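Local coordinates for protein N-terminal acetyltransferase B complex subunit MDM20 (Candida albicans, PDB 5K04) that serves as the non-catalytic, largely helical subunit of the NatB N-terminal acetyltransferase complex, probably holding the NAT3 subunit, at residues R467-S472 / S505-F510; Q474-S479 / N497-M502. One frame throughout, in Å; residues are numbered along the deposited sequence.

Interaction 1. Residues R467-S472 / S505-F510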
loop_
_atom_site.group_PDB
_atom_site.type_symbol
_atom_site.label_atom_id
_atom_site.label_comp_id
_atom_site.label_asym_id
_atom_site.label_seq_id
_atom_site.Cartn_x
_atom_site.Cartn_y
_atom_site.Cartn_z
ATOM N N ARG A 467 -7.996 11.761 -5.183
ATOM C CA ARG A 467 -8.077 12.638 -4.013
ATOM C C ARG A 467 -7.577 11.948 -2.748
ATOM O O ARG A 467 -7.079 12.621 -1.839
ATOM C CB ARG A 467 -9.508 13.153 -3.824
ATOM C CG ARG A 467 -9.915 14.162 -4.899
ATOM C CD ARG A 467 -11.303 14.730 -4.670
ATOM N NE ARG A 467 -11.687 15.648 -5.747
ATOM C CZ ARG A 467 -12.685 15.428 -6.597
ATOM N NH1 ARG A 467 -13.408 14.321 -6.483
ATOM N NH2 ARG A 467 -12.960 16.312 -7.553
ATOM N N PHE A 468 -7.701 10.618 -2.669
ATOM C CA PHE A 468 -7.056 9.879 -1.589
ATOM C C PHE A 468 -5.547 10.093 -1.637
ATOM O O PHE A 468 -4.915 10.369 -0.613
ATOM C CB PHE A 468 -7.395 8.377 -1.680
ATOM C CG PHE A 468 -6.208 7.480 -1.403
ATOM C CD1 PHE A 468 -5.694 7.358 -0.115
ATOM C CD2 PHE A 468 -5.594 6.781 -2.432
ATOM C CE1 PHE A 468 -4.593 6.564 0.141
ATOM C CE2 PHE A 468 -4.488 5.976 -2.181
ATOM C CZ PHE A 468 -3.980 5.872 -0.894
ATOM N N TYR A 469 -4.961 9.981 -2.837
ATOM C CA TYR A 469 -3.529 10.227 -3.013
ATOM C C TYR A 469 -3.139 11.639 -2.574
ATOM O O TYR A 469 -2.108 11.830 -1.915
ATOM C CB TYR A 469 -3.138 9.971 -4.476
ATOM C CG TYR A 469 -3.021 8.492 -4.818
ATOM C CD1 TYR A 469 -1.930 7.756 -4.383
ATOM C CD2 TYR A 469 -3.991 7.836 -5.566
ATOM C CE1 TYR A 469 -1.789 6.418 -4.676
ATOM C CE2 TYR A 469 -3.862 6.462 -5.871
ATOM C CZ TYR A 469 -2.747 5.769 -5.413
ATOM O OH TYR A 469 -2.558 4.426 -5.661
ATOM N N LEU A 470 -3.955 12.639 -2.921
ATOM C CA LEU A 470 -3.689 14.006 -2.470
ATOM C C LEU A 470 -3.748 14.109 -0.950
ATOM O O LEU A 470 -2.931 14.798 -0.331
ATOM C CB LEU A 470 -4.711 14.958 -3.085
ATOM C CG LEU A 470 -4.585 15.361 -4.542
ATOM C CD1 LEU A 470 -5.762 16.269 -4.933
ATOM C CD2 LEU A 470 -3.265 16.082 -4.730
ATOM N N THR A 471 -4.723 13.428 -0.340
ATOM C CA THR A 471 -4.915 13.460 1.108
ATOM C C THR A 471 -3.783 12.739 1.845
ATOM O O THR A 471 -3.255 13.242 2.845
ATOM C CB THR A 471 -6.274 12.833 1.426
ATOM O OG1 THR A 471 -7.307 13.683 0.910
ATOM C CG2 THR A 471 -6.464 12.624 2.932
ATOM N N SER A 472 -3.399 11.561 1.356
ATOM C CA SER A 472 -2.332 10.786 1.979
ATOM C C SER A 472 -0.998 11.522 1.913
ATOM O O SER A 472 -0.253 11.557 2.901
ATOM C CB SER A 472 -2.236 9.416 1.300
ATOM O OG SER A 472 -1.158 8.666 1.831
ATOM N N SER A 505 4.129 5.620 -7.043
ATOM C CA SER A 505 3.758 4.226 -7.156
ATOM C C SER A 505 3.087 3.976 -8.502
ATOM O O SER A 505 2.518 4.880 -9.121
ATOM C CB SER A 505 2.843 3.801 -6.002
ATOM O OG SER A 505 1.480 4.148 -6.208
ATOM N N ILE A 506 3.183 2.727 -8.957
ATOM C CA ILE A 506 2.530 2.342 -10.199
ATOM C C ILE A 506 1.017 2.509 -10.074
ATOM O O ILE A 506 0.344 2.881 -11.040
ATOM C CB ILE A 506 2.946 0.906 -10.577
ATOM C CG1 ILE A 506 2.252 0.449 -11.872
ATOM C CG2 ILE A 506 2.663 -0.074 -9.437
ATOM C CD1 ILE A 506 2.803 1.105 -13.107
ATOM N N SER A 507 0.474 2.320 -8.867
ATOM C CA SER A 507 -0.969 2.481 -8.669
ATOM C C SER A 507 -1.402 3.945 -8.783
ATOM O O SER A 507 -2.524 4.237 -9.232
ATOM C CB SER A 507 -1.375 1.894 -7.310
ATOM O OG SER A 507 -1.038 0.511 -7.235
ATOM N N LEU A 508 -0.541 4.874 -8.354
ATOM C CA LEU A 508 -0.818 6.305 -8.490
ATOM C C LEU A 508 -0.771 6.727 -9.946
ATOM O O LEU A 508 -1.638 7.469 -10.425
ATOM C CB LEU A 508 0.206 7.121 -7.688
ATOM C CG LEU A 508 0.420 8.568 -8.140
ATOM C CD1 LEU A 508 -0.818 9.428 -7.870
ATOM C CD2 LEU A 508 1.710 9.198 -7.511
ATOM N N ASN A 509 0.268 6.277 -10.658
ATOM C CA ASN A 509 0.428 6.631 -12.064
ATOM C C ASN A 509 -0.626 5.955 -12.935
ATOM O O ASN A 509 -1.127 6.557 -13.889
ATOM C CB ASN A 509 1.849 6.288 -12.491
ATOM C CG ASN A 509 2.863 7.296 -11.942
ATOM O OD1 ASN A 509 2.729 8.499 -12.181
ATOM N ND2 ASN A 509 3.851 6.816 -11.187
ATOM N N PHE A 510 -1.011 4.725 -12.587
ATOM C CA PHE A 510 -2.148 4.104 -13.256
ATOM C C PHE A 510 -3.418 4.916 -13.051
ATOM O O PHE A 510 -4.209 5.092 -13.986
ATOM C CB PHE A 510 -2.362 2.678 -12.754
ATOM C CG PHE A 510 -3.468 1.994 -13.457
ATOM C CD1 PHE A 510 -3.344 1.685 -14.797
ATOM C CD2 PHE A 510 -4.643 1.706 -12.806
ATOM C CE1 PHE A 510 -4.368 1.088 -15.467
ATOM C CE2 PHE A 510 -5.675 1.110 -13.473
ATOM C CZ PHE A 510 -5.543 0.802 -14.807
#
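The ring of Y469, on the long helix 456-485, lies against the first turn of helix 506-521, with L508 over one face of the ring and the tyrosine hydroxyl beside S507. This is helix-to-helix packing in the all-helical, TPR-like body of the subunit, made where one helix runs past the capped N-terminus of another. L508 CB sits 4.0 Å from the centroid of the Y469 ring, 24° off its normal, which makes a CH-pi contact; it is displaced toward the rim on the CE1 side, while L508 CD1 reaches back along the ring to Y469 CG at 3.9 Å. Carrying CG anti to the carbonyl carbon (chi1 -77°), Y469 sends its ring out from its own helix, and the phenolic oxygen arrives at the helix start, 3.2 Å from S507 CB. Y469 OH is also 3.4 Å from L508 N, but the angle is too poor for a hydrogen bond. The backbone amide is instead taken by the N-cap residue: S505 OG accepts from L508 N at 3.0 Å with an N-H...O angle of 151°. The opposite face of the Y469 ring is filled from within its own helix by F468, whose CE2 stands 3.5 Å above the plane over the ring centre, so the phenol is held between the two. All four touching residues are buried, and L508 also packs on Y534 of helix 525-537. In the next shell, E443 of helix 440-445 ties the polar ends together: its backbone O is hydrogen-bonded to S507 OG, and its single carboxylate oxygen OE1 to both Y469 OH and S505 OG.

Interaction 2. Residues Q474-S479 / N497-M502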
loop_
_atom_site.group_PDB
_atom_site.type_symbol
_atom_site.label_atom_id
_atom_site.label_comp_id
_atom_site.label_asym_id
_atom_site.label_seq_id
_atom_site.Cartn_x
_atom_site.Cartn_y
_atom_site.Cartn_z
ATOM N N GLN A 474 -0.450 14.717 1.937
ATOM C CA GLN A 474 -0.410 15.780 2.941
ATOM C C GLN A 474 -0.435 15.224 4.363
ATOM O O GLN A 474 0.185 15.802 5.263
ATOM C CB GLN A 474 -1.569 16.760 2.741
ATOM C CG GLN A 474 -1.402 18.053 3.568
ATOM C CD GLN A 474 0.000 18.703 3.419
ATOM O OE1 GLN A 474 0.355 19.221 2.352
ATOM N NE2 GLN A 474 0.794 18.667 4.498
ATOM N N GLU A 475 -1.151 14.117 4.588
ATOM C CA GLU A 475 -1.210 13.552 5.930
ATOM C C GLU A 475 0.138 12.954 6.349
ATOM O O GLU A 475 0.580 13.151 7.489
ATOM C CB GLU A 475 -2.341 12.520 6.013
ATOM C CG GLU A 475 -3.747 13.157 5.981
ATOM C CD GLU A 475 -4.908 12.145 6.093
ATOM O OE1 GLU A 475 -4.708 10.933 5.828
ATOM O OE2 GLU A 475 -6.020 12.577 6.462
ATOM N N ILE A 476 0.833 12.255 5.437
ATOM C CA ILE A 476 2.099 11.635 5.830
ATOM C C ILE A 476 3.190 12.683 6.032
ATOM O O ILE A 476 4.013 12.558 6.948
ATOM C CB ILE A 476 2.532 10.546 4.834
ATOM C CG1 ILE A 476 3.638 9.722 5.491
ATOM C CG2 ILE A 476 3.021 11.118 3.502
ATOM C CD1 ILE A 476 3.149 8.907 6.658
ATOM N N LYS A 477 3.194 13.747 5.223
ATOM C CA LYS A 477 4.130 14.843 5.459
ATOM C C LYS A 477 3.975 15.383 6.874
ATOM O O LYS A 477 4.960 15.509 7.613
ATOM C CB LYS A 477 3.916 15.946 4.419
ATOM C CG LYS A 477 4.722 17.238 4.643
ATOM C CD LYS A 477 5.084 17.866 3.315
ATOM C CE LYS A 477 5.786 19.216 3.484
ATOM N NZ LYS A 477 4.881 20.227 4.096
ATOM N N GLU A 478 2.732 15.688 7.273
ATOM C CA GLU A 478 2.465 16.196 8.623
ATOM C C GLU A 478 2.851 15.176 9.698
ATOM O O GLU A 478 3.405 15.537 10.739
ATOM C CB GLU A 478 0.986 16.582 8.745
ATOM C CG GLU A 478 0.577 17.210 10.096
ATOM C CD GLU A 478 1.197 18.601 10.373
ATOM O OE1 GLU A 478 1.046 19.106 11.504
ATOM O OE2 GLU A 478 1.823 19.183 9.462
ATOM N N SER A 479 2.581 13.893 9.449
ATOM C CA SER A 479 3.014 12.830 10.357
ATOM C C SER A 479 4.531 12.849 10.567
ATOM O O SER A 479 5.013 12.679 11.695
ATOM C CB SER A 479 2.559 11.474 9.798
ATOM O OG SER A 479 1.149 11.442 9.646
ATOM N N ASN A 497 9.477 5.978 4.981
ATOM C CA ASN A 497 9.417 4.943 3.948
ATOM C C ASN A 497 8.022 4.828 3.362
ATOM O O ASN A 497 7.868 4.585 2.158
ATOM C CB ASN A 497 9.872 3.596 4.517
ATOM C CG ASN A 497 11.390 3.519 4.682
ATOM O OD1 ASN A 497 12.126 4.183 3.968
ATOM N ND2 ASN A 497 11.852 2.702 5.614
ATOM N N PHE A 498 6.995 4.985 4.205
ATOM C CA PHE A 498 5.621 5.016 3.719
ATOM C C PHE A 498 5.450 6.120 2.685
ATOM O O PHE A 498 4.945 5.886 1.582
ATOM C CB PHE A 498 4.659 5.225 4.894
ATOM C CG PHE A 498 3.202 5.009 4.546
ATOM C CD1 PHE A 498 2.418 6.054 4.097
ATOM C CD2 PHE A 498 2.615 3.761 4.681
ATOM C CE1 PHE A 498 1.078 5.857 3.777
ATOM C CE2 PHE A 498 1.270 3.552 4.355
ATOM C CZ PHE A 498 0.503 4.598 3.910
ATOM N N SER A 499 5.881 7.336 3.040
ATOM C CA SER A 499 5.842 8.466 2.118
ATOM C C SER A 499 6.569 8.141 0.815
ATOM O O SER A 499 5.994 8.278 -0.270
ATOM C CB SER A 499 6.455 9.699 2.791
ATOM O OG SER A 499 6.355 10.826 1.963
ATOM N N LYS A 500 7.840 7.702 0.912
ATOM C CA LYS A 500 8.625 7.329 -0.274
ATOM C C LYS A 500 7.891 6.336 -1.165
ATOM O O LYS A 500 7.906 6.459 -2.397
ATOM C CB LYS A 500 9.951 6.692 0.127
ATOM C CG LYS A 500 11.019 7.588 0.696
ATOM C CD LYS A 500 12.361 6.864 0.603
ATOM C CE LYS A 500 13.346 7.319 1.664
ATOM N NZ LYS A 500 14.692 6.706 1.453
ATOM N N ARG A 501 7.287 5.308 -0.561
ATOM C CA ARG A 501 6.645 4.279 -1.362
ATOM C C ARG A 501 5.395 4.801 -2.057
ATOM O O ARG A 501 4.961 4.214 -3.053
ATOM C CB ARG A 501 6.334 3.066 -0.485
ATOM C CG ARG A 501 7.598 2.279 -0.108
ATOM C CD ARG A 501 7.349 1.204 0.941
ATOM N NE ARG A 501 6.440 0.160 0.472
ATOM C CZ ARG A 501 6.145 -0.949 1.154
ATOM N NH1 ARG A 501 6.680 -1.158 2.346
ATOM N NH2 ARG A 501 5.303 -1.840 0.652
ATOM N N MET A 502 4.826 5.901 -1.555
ATOM C CA MET A 502 3.573 6.475 -2.038
ATOM C C MET A 502 3.782 7.557 -3.088
ATOM O O MET A 502 2.850 7.877 -3.831
ATOM C CB MET A 502 2.779 7.060 -0.855
ATOM C CG MET A 502 1.939 6.045 -0.080
ATOM S SD MET A 502 0.734 5.173 -1.041
ATOM C CE MET A 502 -0.446 4.892 0.231
#
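I476 meets both F498 and S499 and is the residue through which helix 456-485 leans on helix 489-503; the backbones come close here, with 6.2 Å between I476 CA and S499 CA. One residue before it and three after it in sequence, E475 and S479 turn to the NAT3 chain: E475 OE2 is hydrogen-bonded to N28 and OE1 to the backbone N of S30 in that subunit, and S479 OG to its S33. The two branches of I476 divide the work. CG1, anti to the backbone N (chi1 -166°), passes S499 CB and carries CD1 to within 3.9 Å of F498 CD1, meeting the ring obliquely. CG2 rests instead on the serine, 3.7 Å from S499 OG, a hydroxyl hydrogen-bonded to Y124. Neighbours close the site: F498 stacks on F13 of the NAT3 chain and touches T440 of helix 440-445, while S499 packs on I480 one turn farther along helix 456-485. Helices 456-485 and 489-503 are consecutive and run antiparallel, forming a helical hairpin with the partner subunit alongside.

How the interactions relate
Interactions 1 and 2 lie about 12 Å apart, centre to centre, and share helix 456-485, which gives its middle to 467-472 and its later turns to 474-479. Helices 489-503 and 506-521 follow it in the chain, so the 474-479/497-502 pair is the shorter-range contact in sequence, and the 467-472/505-510 pair spans the longer path around it. They join directly: F468 CZ packs 3.8 Å from M502 CE, and S472 OG lies 4.1 Å from F498 CE1. Together they bind three consecutive helices into one buried unit of the NatB subunit family region. NAT3 touches both, more extensively at interaction 2, consistent with a scaffold for the catalytic partner.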